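Local structure of mucus binding protein (Lactobacillus reuteri, 3I57) at residues Gly92-Thr97 / Asp170-Pro175. The protein probably helps the bacterium adhere to mucus as a repeat of a large cell-wall-anchored surface protein, and this repeat also binds immunoglobulins. Sequence-based numbering, arbitrary orientation.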
loop_
_atom_site.group_PDB
_atom_site.type_symbol
_atom_site.label_atom_id
_atom_site.label_comp_id
_atom_site.label_asym_id
_atom_site.label_seq_id
_atom_site.Cartn_x
_atom_site.Cartn_y
_atom_site.Cartn_z
ATOM N N GLY A 92 2.161 4.151 5.802
ATOM C CA GLY A 92 0.995 4.008 6.679
ATOM C C GLY A 92 0.797 5.119 7.700
ATOM O O GLY A 92 -0.075 5.030 8.561
ATOM N N THR A 93 1.599 6.176 7.592
ATOM C CA THR A 93 1.562 7.251 8.557
ATOM C C THR A 93 1.581 8.598 7.864
ATOM O O THR A 93 2.054 8.715 6.738
ATOM C CB THR A 93 2.759 7.168 9.530
ATOM O OG1 THR A 93 3.998 7.180 8.797
ATOM C CG2 THR A 93 2.670 5.888 10.332
ATOM N N LYS A 94 1.035 9.621 8.512
ATOM C CA LYS A 94 1.286 10.981 8.044
ATOM C C LYS A 94 1.266 11.914 9.240
ATOM O O LYS A 94 0.533 11.675 10.193
ATOM C CB LYS A 94 0.319 11.393 6.916
ATOM C CG LYS A 94 -0.788 12.368 7.270
ATOM C CD LYS A 94 -1.603 12.719 6.040
ATOM C CE LYS A 94 -3.079 12.522 6.347
ATOM N NZ LYS A 94 -3.925 13.113 5.294
ATOM N N THR A 95 2.087 12.957 9.188
ATOM C CA THR A 95 2.161 13.913 10.286
ATOM C C THR A 95 1.822 15.307 9.743
ATOM O O THR A 95 2.384 15.750 8.730
ATOM C CB THR A 95 3.548 13.861 10.944
ATOM O OG1 THR A 95 3.761 12.551 11.503
ATOM C CG2 THR A 95 3.692 14.925 12.056
ATOM N N LEU A 96 0.852 15.966 10.374
ATOM C CA LEU A 96 0.469 17.316 9.985
ATOM C C LEU A 96 0.919 18.314 11.055
ATOM O O LEU A 96 1.022 17.966 12.232
ATOM C CB LEU A 96 -1.045 17.442 9.829
ATOM C CG LEU A 96 -1.757 16.483 8.878
ATOM C CD1 LEU A 96 -3.228 16.910 8.760
ATOM C CD2 LEU A 96 -1.093 16.545 7.515
ATOM N N THR A 97 1.142 19.558 10.637
ATOM C CA THR A 97 1.656 20.573 11.540
ATOM C C THR A 97 0.706 21.766 11.619
ATOM O O THR A 97 0.257 22.299 10.595
ATOM C CB THR A 97 3.050 21.079 11.071
ATOM O OG1 THR A 97 3.975 19.998 11.090
ATOM C CG2 THR A 97 3.580 22.200 11.975
ATOM N N ASP A 170 -8.419 13.568 6.210
ATOM C CA ASP A 170 -8.320 13.928 4.788
ATOM C C ASP A 170 -7.453 15.155 4.517
ATOM O O ASP A 170 -7.156 15.461 3.359
ATOM C CB ASP A 170 -9.692 14.055 4.106
ATOM C CG ASP A 170 -10.600 15.118 4.745
ATOM O OD1 ASP A 170 -10.284 15.681 5.805
ATOM O OD2 ASP A 170 -11.638 15.394 4.149
ATOM N N ALA A 171 -7.014 15.848 5.565
ATOM C CA ALA A 171 -6.227 17.061 5.355
ATOM C C ALA A 171 -4.815 16.736 4.905
ATOM O O ALA A 171 -4.209 15.776 5.400
ATOM C CB ALA A 171 -6.171 17.945 6.626
ATOM N N GLU A 172 -4.318 17.521 3.964
ATOM C CA GLU A 172 -2.948 17.342 3.487
ATOM C C GLU A 172 -1.989 18.247 4.269
ATOM O O GLU A 172 -0.792 17.993 4.308
ATOM C CB GLU A 172 -2.855 17.599 1.997
ATOM C CG GLU A 172 -1.497 17.195 1.383
ATOM C CD GLU A 172 -1.209 15.689 1.488
ATOM O OE1 GLU A 172 -2.139 14.899 1.805
ATOM O OE2 GLU A 172 -0.041 15.301 1.222
ATOM N N GLN A 173 -2.503 19.312 4.882
ATOM C CA GLN A 173 -1.651 20.101 5.779
ATOM C C GLN A 173 -2.474 20.511 6.970
ATOM O O GLN A 173 -3.705 20.576 6.874
ATOM C CB GLN A 173 -1.120 21.344 5.074
ATOM C CG GLN A 173 -2.233 22.295 4.633
ATOM C CD GLN A 173 -1.766 23.242 3.536
ATOM O OE1 GLN A 173 -1.435 22.796 2.428
ATOM N NE2 GLN A 173 -1.721 24.549 3.841
ATOM N N GLY A 174 -1.796 20.760 8.087
ATOM C CA GLY A 174 -2.462 21.256 9.294
ATOM C C GLY A 174 -2.817 22.724 9.140
ATOM O O GLY A 174 -2.505 23.332 8.117
ATOM N N PRO A 175 -3.495 23.309 10.136
ATOM C CA PRO A 175 -3.982 24.685 9.960
ATOM C C PRO A 175 -2.886 25.693 10.205
ATOM O O PRO A 175 -1.985 25.433 10.999
ATOM C CB PRO A 175 -5.023 24.827 11.075
ATOM C CG PRO A 175 -4.504 23.932 12.176
ATOM C CD PRO A 175 -3.919 22.724 11.421
HETATM O O HOH W 1 -2.714 12.091 2.885
HETATM O O HOH W 2 0.852 24.770 9.449
HETATM O O HOH W 3 1.019 20.443 7.862
#
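Lys94 reaches from the start of strand 93-104 across to the loop that precedes strand 176-183. Its CB already points at that loop; chi1 (106°) is off the staggered positions, and about chi2 the chain runs anti. Lys94 CD then lies 4.1 Å from Ala171 O. A bend at chi3 (129°) brings Lys94 CE to 3.6 Å from Ala171 O. At the tip, Lys94 NZ donates a hydrogen bond to Ala171 O at 2.7 Å. The ammonium sits above the carbonyl plane, 36° out of it, rather than along a lone pair. NZ has further company: it bonds to the carbonyl oxygen of Ser169 and donates a hydrogen bond to a water, which donates in turn to Glu172 OE1. Lys94 NZ and Glu172 OE1, 4.3 Å apart, are too far for a salt bridge, although the opposite charges probably still favour each other. An alanine in place of Lys94 would remove the ammonium and would probably leave the loop at Ala171 less firmly tied to the strand.

Two residues on, Leu96 fills the next position along the loop. Chi1 places its CG anti to the carbonyl carbon, and chi2, with CD1 anti to CA, turns the two methyls toward the loop: Leu96 CD1 meets Ala171 CB at 3.8 Å, while CD2 touches Glu172 O. Val118, Phe120 and Tyr145 also pack on this leucine. Beyond it the chains draw together, and Gly174 CA approaches Thr97 O at 3.2 Å in a CA-H...O contact. One water accepts from both Thr97 N and Gly174 N, bridging the two backbones; next to it, Pro175 is backbone hydrogen-bonded to Thr99. This water bridge lies where the loop leads into the parallel pairing of strands 93-104 and 176-183 in the beta-grasp, ubiquitin-like Muc B2-like domain.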